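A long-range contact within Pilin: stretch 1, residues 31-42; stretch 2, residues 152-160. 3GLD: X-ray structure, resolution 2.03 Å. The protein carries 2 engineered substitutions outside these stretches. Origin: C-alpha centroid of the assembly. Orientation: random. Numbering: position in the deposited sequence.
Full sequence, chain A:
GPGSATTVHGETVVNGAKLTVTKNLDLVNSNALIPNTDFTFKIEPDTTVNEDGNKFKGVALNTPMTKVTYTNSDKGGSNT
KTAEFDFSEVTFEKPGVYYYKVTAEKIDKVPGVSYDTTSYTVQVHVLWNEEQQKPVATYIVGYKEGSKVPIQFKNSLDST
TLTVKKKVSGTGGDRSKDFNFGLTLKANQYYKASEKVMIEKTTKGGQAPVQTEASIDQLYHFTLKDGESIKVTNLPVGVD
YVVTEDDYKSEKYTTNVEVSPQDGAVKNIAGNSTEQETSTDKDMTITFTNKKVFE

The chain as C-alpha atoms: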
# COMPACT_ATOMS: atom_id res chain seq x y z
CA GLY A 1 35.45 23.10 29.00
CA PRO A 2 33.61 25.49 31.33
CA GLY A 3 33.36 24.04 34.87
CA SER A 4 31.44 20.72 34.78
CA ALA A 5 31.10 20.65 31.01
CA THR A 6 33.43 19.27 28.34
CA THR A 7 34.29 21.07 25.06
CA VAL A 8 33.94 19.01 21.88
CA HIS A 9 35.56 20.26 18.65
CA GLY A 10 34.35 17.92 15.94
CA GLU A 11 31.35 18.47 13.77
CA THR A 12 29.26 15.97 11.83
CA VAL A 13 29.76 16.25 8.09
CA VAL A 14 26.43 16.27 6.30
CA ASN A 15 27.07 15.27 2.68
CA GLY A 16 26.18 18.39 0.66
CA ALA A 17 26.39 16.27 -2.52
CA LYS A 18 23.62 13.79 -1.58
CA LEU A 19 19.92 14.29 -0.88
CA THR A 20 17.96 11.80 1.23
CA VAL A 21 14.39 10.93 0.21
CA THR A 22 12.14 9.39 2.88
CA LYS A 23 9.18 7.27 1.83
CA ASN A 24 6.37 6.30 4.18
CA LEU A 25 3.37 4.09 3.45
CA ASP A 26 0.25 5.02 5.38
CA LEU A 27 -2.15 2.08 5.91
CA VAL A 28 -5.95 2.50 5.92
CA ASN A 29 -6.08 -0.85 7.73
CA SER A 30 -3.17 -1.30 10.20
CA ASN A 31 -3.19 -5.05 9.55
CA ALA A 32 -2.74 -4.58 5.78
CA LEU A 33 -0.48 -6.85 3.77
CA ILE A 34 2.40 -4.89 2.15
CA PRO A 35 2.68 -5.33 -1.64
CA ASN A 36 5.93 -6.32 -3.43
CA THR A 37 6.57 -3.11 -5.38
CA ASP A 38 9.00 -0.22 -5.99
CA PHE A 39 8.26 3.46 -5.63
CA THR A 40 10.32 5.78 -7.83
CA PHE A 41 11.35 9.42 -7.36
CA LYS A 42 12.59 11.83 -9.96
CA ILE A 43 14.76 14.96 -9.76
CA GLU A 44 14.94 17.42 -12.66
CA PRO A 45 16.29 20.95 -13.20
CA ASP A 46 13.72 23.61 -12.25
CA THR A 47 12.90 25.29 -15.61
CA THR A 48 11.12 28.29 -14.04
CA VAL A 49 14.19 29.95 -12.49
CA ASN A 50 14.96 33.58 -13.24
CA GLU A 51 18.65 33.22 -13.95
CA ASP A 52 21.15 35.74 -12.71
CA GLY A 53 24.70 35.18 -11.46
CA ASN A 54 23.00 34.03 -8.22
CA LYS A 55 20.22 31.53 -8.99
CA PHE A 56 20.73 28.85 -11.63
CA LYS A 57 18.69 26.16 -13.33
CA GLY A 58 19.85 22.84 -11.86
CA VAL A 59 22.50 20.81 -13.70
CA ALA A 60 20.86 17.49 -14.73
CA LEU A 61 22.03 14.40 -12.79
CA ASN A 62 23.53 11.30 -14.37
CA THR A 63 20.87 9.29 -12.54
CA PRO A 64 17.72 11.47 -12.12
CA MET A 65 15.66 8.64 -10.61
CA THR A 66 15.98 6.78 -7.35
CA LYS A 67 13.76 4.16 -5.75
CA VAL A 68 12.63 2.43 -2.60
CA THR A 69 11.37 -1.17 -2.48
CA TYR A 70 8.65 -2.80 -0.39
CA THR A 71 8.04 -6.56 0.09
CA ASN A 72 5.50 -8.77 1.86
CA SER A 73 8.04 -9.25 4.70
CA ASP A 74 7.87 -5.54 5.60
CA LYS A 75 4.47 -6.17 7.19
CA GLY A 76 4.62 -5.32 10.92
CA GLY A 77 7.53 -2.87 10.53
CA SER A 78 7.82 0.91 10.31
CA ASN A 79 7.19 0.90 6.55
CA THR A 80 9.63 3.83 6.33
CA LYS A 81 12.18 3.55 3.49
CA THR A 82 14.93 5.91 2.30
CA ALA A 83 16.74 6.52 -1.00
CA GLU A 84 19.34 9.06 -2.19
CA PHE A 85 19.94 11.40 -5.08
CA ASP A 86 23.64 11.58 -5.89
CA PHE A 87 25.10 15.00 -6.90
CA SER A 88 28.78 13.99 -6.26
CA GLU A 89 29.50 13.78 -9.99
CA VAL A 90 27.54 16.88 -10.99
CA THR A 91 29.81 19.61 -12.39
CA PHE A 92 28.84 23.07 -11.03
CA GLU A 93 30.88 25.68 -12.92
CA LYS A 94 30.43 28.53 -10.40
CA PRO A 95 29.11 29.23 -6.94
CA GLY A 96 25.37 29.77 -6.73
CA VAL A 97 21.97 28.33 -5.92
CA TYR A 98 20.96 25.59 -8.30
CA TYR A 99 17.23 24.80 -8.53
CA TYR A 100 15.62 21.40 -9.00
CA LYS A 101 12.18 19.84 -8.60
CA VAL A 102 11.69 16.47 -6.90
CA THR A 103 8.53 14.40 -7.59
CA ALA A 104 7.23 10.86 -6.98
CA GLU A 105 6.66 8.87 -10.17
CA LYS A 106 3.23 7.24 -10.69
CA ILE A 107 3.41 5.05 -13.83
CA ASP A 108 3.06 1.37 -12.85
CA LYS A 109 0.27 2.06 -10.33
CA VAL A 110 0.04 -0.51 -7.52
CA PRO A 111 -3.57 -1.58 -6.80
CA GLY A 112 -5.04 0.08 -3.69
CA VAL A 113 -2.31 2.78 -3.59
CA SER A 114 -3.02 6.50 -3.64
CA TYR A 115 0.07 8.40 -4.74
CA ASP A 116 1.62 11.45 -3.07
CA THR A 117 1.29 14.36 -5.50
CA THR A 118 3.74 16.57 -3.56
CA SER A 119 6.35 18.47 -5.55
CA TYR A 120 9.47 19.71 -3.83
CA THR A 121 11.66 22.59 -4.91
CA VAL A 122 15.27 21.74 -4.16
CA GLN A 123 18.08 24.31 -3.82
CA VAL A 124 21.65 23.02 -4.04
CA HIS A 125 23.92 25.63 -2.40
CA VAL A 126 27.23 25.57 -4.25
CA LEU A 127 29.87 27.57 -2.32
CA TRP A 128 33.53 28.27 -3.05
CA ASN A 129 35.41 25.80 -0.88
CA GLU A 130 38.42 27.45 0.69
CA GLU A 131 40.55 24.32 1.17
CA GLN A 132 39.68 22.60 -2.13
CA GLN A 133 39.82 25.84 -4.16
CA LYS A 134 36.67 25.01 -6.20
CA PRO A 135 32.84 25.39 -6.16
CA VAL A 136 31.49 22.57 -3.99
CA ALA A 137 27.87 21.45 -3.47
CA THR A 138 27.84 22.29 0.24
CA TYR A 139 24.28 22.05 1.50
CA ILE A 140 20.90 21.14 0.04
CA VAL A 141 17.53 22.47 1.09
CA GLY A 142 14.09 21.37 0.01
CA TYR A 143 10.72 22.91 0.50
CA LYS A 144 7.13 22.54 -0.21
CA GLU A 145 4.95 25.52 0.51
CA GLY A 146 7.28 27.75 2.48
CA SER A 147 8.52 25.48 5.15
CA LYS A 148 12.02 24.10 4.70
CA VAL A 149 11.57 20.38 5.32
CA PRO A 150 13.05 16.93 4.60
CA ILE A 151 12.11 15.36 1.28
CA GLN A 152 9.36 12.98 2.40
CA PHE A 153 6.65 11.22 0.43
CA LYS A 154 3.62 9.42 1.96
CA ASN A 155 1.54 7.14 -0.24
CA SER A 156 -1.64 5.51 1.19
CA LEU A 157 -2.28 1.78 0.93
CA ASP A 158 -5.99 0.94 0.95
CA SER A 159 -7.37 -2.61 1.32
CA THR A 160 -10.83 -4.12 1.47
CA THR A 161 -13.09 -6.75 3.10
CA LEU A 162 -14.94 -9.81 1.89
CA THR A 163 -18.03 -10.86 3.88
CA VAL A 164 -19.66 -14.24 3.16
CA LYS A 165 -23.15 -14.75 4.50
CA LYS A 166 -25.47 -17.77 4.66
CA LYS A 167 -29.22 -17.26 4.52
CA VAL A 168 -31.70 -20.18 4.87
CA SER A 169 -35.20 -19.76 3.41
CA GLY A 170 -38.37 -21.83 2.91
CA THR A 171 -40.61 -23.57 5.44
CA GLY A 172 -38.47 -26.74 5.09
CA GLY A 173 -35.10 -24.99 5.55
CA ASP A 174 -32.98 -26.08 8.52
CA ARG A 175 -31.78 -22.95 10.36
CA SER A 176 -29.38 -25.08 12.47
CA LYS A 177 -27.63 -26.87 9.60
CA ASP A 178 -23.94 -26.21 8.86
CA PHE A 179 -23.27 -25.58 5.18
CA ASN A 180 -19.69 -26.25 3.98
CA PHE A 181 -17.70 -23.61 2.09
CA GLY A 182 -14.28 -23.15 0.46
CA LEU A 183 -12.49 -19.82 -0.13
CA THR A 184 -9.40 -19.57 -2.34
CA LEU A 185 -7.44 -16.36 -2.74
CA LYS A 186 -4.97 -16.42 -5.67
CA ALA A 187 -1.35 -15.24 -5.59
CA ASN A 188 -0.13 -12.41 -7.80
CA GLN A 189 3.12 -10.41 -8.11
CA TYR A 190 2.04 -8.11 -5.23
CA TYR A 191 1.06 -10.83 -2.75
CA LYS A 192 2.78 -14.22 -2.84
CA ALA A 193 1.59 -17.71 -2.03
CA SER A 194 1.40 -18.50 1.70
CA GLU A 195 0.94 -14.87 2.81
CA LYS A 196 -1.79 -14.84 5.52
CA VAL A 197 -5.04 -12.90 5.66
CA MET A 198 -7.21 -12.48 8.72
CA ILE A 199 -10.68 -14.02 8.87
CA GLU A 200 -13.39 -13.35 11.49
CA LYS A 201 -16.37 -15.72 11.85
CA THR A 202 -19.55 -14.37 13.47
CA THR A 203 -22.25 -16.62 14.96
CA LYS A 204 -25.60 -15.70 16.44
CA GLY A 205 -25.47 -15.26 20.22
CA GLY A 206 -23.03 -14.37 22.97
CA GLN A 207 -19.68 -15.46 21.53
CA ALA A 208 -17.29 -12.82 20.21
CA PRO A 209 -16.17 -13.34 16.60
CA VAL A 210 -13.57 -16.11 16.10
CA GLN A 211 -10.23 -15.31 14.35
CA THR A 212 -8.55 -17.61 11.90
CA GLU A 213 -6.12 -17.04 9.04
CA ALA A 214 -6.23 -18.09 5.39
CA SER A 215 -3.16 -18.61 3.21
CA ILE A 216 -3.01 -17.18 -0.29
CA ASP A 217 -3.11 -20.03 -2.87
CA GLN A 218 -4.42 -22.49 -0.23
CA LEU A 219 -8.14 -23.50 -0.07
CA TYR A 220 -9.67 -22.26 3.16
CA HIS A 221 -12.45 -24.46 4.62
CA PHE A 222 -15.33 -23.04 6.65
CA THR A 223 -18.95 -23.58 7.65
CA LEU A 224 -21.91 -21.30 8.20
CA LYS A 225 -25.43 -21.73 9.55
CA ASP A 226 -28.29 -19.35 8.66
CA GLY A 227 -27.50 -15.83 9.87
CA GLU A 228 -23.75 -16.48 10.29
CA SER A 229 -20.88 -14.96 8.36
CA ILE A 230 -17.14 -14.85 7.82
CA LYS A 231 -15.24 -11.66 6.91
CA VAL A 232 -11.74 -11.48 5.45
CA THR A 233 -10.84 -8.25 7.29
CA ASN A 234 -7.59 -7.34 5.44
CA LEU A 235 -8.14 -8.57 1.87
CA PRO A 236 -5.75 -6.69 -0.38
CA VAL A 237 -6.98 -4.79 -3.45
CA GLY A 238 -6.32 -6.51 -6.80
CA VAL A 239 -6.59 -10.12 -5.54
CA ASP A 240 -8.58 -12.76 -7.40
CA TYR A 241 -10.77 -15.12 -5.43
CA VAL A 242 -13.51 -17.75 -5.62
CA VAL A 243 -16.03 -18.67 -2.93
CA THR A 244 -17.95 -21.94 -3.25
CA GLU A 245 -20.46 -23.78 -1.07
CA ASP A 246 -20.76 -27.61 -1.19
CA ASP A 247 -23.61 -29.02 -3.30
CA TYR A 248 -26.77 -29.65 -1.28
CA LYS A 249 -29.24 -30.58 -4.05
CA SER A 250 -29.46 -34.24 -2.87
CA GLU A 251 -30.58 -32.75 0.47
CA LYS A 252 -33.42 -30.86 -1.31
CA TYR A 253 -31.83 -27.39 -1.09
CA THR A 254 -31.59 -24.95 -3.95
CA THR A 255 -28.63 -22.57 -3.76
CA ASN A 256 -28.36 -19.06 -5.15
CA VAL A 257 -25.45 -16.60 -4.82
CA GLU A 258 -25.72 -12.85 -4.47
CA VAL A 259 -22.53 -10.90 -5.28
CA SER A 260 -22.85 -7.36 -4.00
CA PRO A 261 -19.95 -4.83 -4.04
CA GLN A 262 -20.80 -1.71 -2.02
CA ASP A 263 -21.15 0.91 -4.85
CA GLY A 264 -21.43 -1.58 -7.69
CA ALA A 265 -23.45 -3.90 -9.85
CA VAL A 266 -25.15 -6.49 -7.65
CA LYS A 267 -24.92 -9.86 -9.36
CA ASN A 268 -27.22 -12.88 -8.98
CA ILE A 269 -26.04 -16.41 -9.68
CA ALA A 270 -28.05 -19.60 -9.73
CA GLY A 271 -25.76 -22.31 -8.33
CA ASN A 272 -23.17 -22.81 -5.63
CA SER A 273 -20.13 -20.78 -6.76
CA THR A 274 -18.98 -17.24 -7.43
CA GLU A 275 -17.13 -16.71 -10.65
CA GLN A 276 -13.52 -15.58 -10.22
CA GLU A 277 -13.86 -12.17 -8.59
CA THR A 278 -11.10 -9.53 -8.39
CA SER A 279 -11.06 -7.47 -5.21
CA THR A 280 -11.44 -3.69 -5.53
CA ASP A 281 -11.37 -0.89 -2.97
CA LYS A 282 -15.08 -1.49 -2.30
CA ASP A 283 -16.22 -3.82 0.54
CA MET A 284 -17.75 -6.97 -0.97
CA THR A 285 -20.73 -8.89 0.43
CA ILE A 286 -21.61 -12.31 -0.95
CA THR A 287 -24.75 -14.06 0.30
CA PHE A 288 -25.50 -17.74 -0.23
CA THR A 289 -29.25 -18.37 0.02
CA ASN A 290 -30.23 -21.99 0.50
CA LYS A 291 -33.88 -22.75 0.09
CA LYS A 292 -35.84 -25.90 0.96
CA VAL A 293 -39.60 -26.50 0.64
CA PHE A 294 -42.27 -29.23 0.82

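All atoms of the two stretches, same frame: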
# COMPACT_ATOMS: atom_id res chain seq x y z
N ASN A 31 -3.56 -3.66 9.77
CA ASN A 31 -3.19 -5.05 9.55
C ASN A 31 -2.96 -5.37 8.07
O ASN A 31 -2.84 -6.53 7.70
CB ASN A 31 -4.28 -5.98 10.09
CG ASN A 31 -4.39 -5.92 11.61
OD1 ASN A 31 -3.40 -6.06 12.32
ND2 ASN A 31 -5.61 -5.74 12.11
N ALA A 32 -2.88 -4.34 7.22
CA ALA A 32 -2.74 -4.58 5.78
C ALA A 32 -1.50 -5.38 5.44
O ALA A 32 -0.46 -5.20 6.08
CB ALA A 32 -2.72 -3.25 5.02
N LEU A 33 -1.63 -6.26 4.45
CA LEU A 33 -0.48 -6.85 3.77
C LEU A 33 0.24 -5.79 2.92
O LEU A 33 -0.41 -4.88 2.37
CB LEU A 33 -0.92 -8.02 2.88
CG LEU A 33 -1.30 -9.36 3.57
CD1 LEU A 33 -2.63 -9.25 4.32
CD2 LEU A 33 -1.37 -10.45 2.52
N ILE A 34 1.57 -5.89 2.85
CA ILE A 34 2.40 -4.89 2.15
C ILE A 34 2.78 -5.48 0.80
O ILE A 34 3.39 -6.54 0.73
CB ILE A 34 3.70 -4.51 2.97
CG1 ILE A 34 3.34 -3.99 4.38
CG2 ILE A 34 4.59 -3.51 2.22
CD1 ILE A 34 2.38 -2.78 4.42
N PRO A 35 2.41 -4.80 -0.30
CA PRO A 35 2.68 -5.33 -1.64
C PRO A 35 4.18 -5.34 -2.01
O PRO A 35 4.92 -4.47 -1.54
CB PRO A 35 1.90 -4.38 -2.56
CG PRO A 35 1.80 -3.10 -1.77
CD PRO A 35 1.71 -3.51 -0.34
N ASN A 36 4.60 -6.31 -2.82
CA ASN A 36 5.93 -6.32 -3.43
C ASN A 36 5.92 -5.31 -4.57
O ASN A 36 5.36 -5.58 -5.62
CB ASN A 36 6.28 -7.68 -4.04
CG ASN A 36 6.13 -8.83 -3.08
OD1 ASN A 36 5.60 -9.88 -3.47
ND2 ASN A 36 6.61 -8.68 -1.86
N THR A 37 6.54 -4.15 -4.35
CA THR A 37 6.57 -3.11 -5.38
C THR A 37 7.72 -2.13 -5.10
O THR A 37 8.19 -2.02 -3.97
CB THR A 37 5.25 -2.30 -5.41
OG1 THR A 37 5.27 -1.35 -6.48
CG2 THR A 37 5.03 -1.55 -4.09
N ASP A 38 8.14 -1.41 -6.14
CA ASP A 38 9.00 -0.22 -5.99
C ASP A 38 8.16 1.03 -5.94
O ASP A 38 7.01 1.04 -6.40
CB ASP A 38 9.94 -0.10 -7.19
CG ASP A 38 10.97 -1.21 -7.24
OD1 ASP A 38 11.15 -1.90 -6.21
OD2 ASP A 38 11.58 -1.40 -8.33
N PHE A 39 8.72 2.11 -5.37
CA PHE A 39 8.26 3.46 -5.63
C PHE A 39 9.47 4.28 -6.10
O PHE A 39 10.56 4.15 -5.53
CB PHE A 39 7.64 4.10 -4.38
CG PHE A 39 6.37 3.43 -3.93
CD1 PHE A 39 5.19 3.62 -4.64
CD2 PHE A 39 6.38 2.56 -2.84
CE1 PHE A 39 4.03 2.96 -4.25
CE2 PHE A 39 5.22 1.91 -2.44
CZ PHE A 39 4.04 2.12 -3.13
N THR A 40 9.26 5.09 -7.13
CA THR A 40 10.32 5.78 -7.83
C THR A 40 10.17 7.30 -7.65
O THR A 40 9.05 7.83 -7.60
CB THR A 40 10.36 5.40 -9.33
OG1 THR A 40 10.72 4.02 -9.45
CG2 THR A 40 11.44 6.21 -10.09
N PHE A 41 11.32 7.97 -7.56
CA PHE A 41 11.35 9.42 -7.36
C PHE A 41 12.28 10.00 -8.38
O PHE A 41 13.30 9.41 -8.71
CB PHE A 41 11.77 9.77 -5.93
CG PHE A 41 11.06 8.94 -4.88
CD1 PHE A 41 9.79 9.29 -4.45
CD2 PHE A 41 11.66 7.80 -4.35
CE1 PHE A 41 9.13 8.51 -3.51
CE2 PHE A 41 11.01 7.02 -3.41
CZ PHE A 41 9.74 7.38 -2.99
N LYS A 42 11.89 11.17 -8.89
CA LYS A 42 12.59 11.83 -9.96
C LYS A 42 13.05 13.21 -9.48
O LYS A 42 12.33 13.91 -8.75
CB LYS A 42 11.64 12.01 -11.15
CG LYS A 42 12.24 12.61 -12.42
CD LYS A 42 11.19 12.76 -13.56
CE LYS A 42 10.15 13.84 -13.26
NZ LYS A 42 9.35 14.17 -14.49
N GLN A 152 10.15 14.10 1.92
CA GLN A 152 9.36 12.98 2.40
C GLN A 152 8.15 12.82 1.50
O GLN A 152 7.54 13.82 1.08
CB GLN A 152 8.93 13.21 3.85
CG GLN A 152 9.95 12.71 4.88
CD GLN A 152 9.88 13.40 6.23
OE1 GLN A 152 8.89 14.07 6.56
NE2 GLN A 152 10.94 13.26 7.02
N PHE A 153 7.84 11.57 1.18
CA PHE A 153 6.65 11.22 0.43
C PHE A 153 5.82 10.17 1.20
O PHE A 153 6.38 9.23 1.77
CB PHE A 153 7.04 10.69 -0.95
CG PHE A 153 7.55 11.75 -1.89
CD1 PHE A 153 6.66 12.57 -2.59
CD2 PHE A 153 8.92 11.91 -2.11
CE1 PHE A 153 7.13 13.56 -3.48
CE2 PHE A 153 9.39 12.88 -2.99
CZ PHE A 153 8.49 13.71 -3.68
N LYS A 154 4.50 10.33 1.21
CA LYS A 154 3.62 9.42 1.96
C LYS A 154 2.48 8.95 1.07
O LYS A 154 1.52 9.68 0.87
CB LYS A 154 3.07 10.12 3.22
CG LYS A 154 2.29 9.18 4.17
CD LYS A 154 2.11 9.74 5.60
CE LYS A 154 1.02 10.82 5.64
NZ LYS A 154 0.56 11.10 7.04
N ASN A 155 2.64 7.77 0.47
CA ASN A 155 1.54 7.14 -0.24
C ASN A 155 0.60 6.44 0.75
O ASN A 155 1.00 6.12 1.88
CB ASN A 155 2.05 6.14 -1.27
CG ASN A 155 2.77 6.81 -2.43
OD1 ASN A 155 2.69 8.04 -2.64
ND2 ASN A 155 3.49 6.00 -3.19
N SER A 156 -0.65 6.22 0.34
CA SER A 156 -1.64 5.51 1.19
C SER A 156 -2.01 4.17 0.58
O SER A 156 -2.36 4.08 -0.60
CB SER A 156 -2.90 6.35 1.44
OG SER A 156 -3.70 5.73 2.46
N LEU A 157 -1.88 3.11 1.37
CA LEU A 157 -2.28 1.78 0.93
C LEU A 157 -3.67 1.48 1.48
O LEU A 157 -3.88 1.39 2.70
CB LEU A 157 -1.28 0.73 1.41
CG LEU A 157 -1.64 -0.72 1.10
CD1 LEU A 157 -1.57 -1.02 -0.40
CD2 LEU A 157 -0.71 -1.65 1.90
N ASP A 158 -4.62 1.34 0.57
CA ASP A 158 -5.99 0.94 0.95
C ASP A 158 -6.10 -0.59 0.81
O ASP A 158 -5.30 -1.23 0.13
CB ASP A 158 -7.04 1.69 0.10
CG ASP A 158 -8.46 1.63 0.71
OD1 ASP A 158 -8.67 1.03 1.79
OD2 ASP A 158 -9.37 2.20 0.09
N SER A 159 -7.08 -1.18 1.48
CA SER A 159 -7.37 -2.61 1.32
C SER A 159 -8.86 -2.76 1.54
O SER A 159 -9.55 -1.78 1.74
CB SER A 159 -6.53 -3.45 2.27
OG SER A 159 -6.69 -3.02 3.59
N THR A 160 -9.38 -3.97 1.45
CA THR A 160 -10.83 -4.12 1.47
C THR A 160 -11.28 -5.29 2.37
O THR A 160 -10.47 -5.86 3.11
CB THR A 160 -11.38 -4.23 0.03
OG1 THR A 160 -12.81 -4.14 0.04
CG2 THR A 160 -10.91 -5.53 -0.67

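The two stretches lie far apart in sequence, touching residues being at least 112 positions apart, and they meet through side chains rather than through a shared ladder of backbone hydrogen bonds. The C-alpha register makes this plain: F41 lies 9.3 Å CA to CA from F153, and F39 lies 9.4 Å CA to CA from N155, spacings too wide for neighbouring strands of one sheet. The chains run in roughly opposed directions, 149° apart end to end, and draw closer at the other end, where the CA atoms of A32 and S159 are 6.7 Å apart. No hydrogen bond crosses the contact, which buries 351 Å² over both sides.

L157 contributes the most, with 83 Å² covered. Its CA-to-CB bond points toward stretch 1, and with chi1 t and chi2 p its CD2 methyl reaches four consecutive residues in the loop before the strand. CD2 of L157 lies 4.0 Å from CB of A32, 4.1 Å from CD1 of I34 and 3.8 Å from CD of P35, all van der Waals contacts between apolar groups. I34 takes part although its CA-to-CB bond points away, because the end of its side chain comes back nearer. L33 enters by its backbone: O of L33 lies 3.3 Å from CD2 of L157, a close approach of a carbonyl to a methyl. CB of A32 also sits 4.2 Å from OG of S159.

F41 (48 Å²) and F153 (44 Å²) form the contact at the far end. Both point toward the partner stretch, both have chi1 m, and the wide backbone spacing leaves room for two rings between the chains. CD1 of F41 comes to 3.6 Å from CD2 of F153. The ring planes are inclined by only 22°, but the centroids are 5.3 Å apart and the rings are slid so that they barely overlap; the pair is therefore apolar packing of two nearly parallel, slid-apart rings.

N155, also with 44 Å² covered, fills the position between these two clusters. ND2 of N155 lies 3.3 Å from CE1 of F39 and approaches the ring obliquely, a close packing contact and not a hydrogen bond. OD1 of N155 is hydrogen-bonded elsewhere in the structure.

The alternation of the strands explains the pattern: F39 and F41 point inward with F153, N155 and L157, while T40, K154 and S156 between them have no contact across the interface.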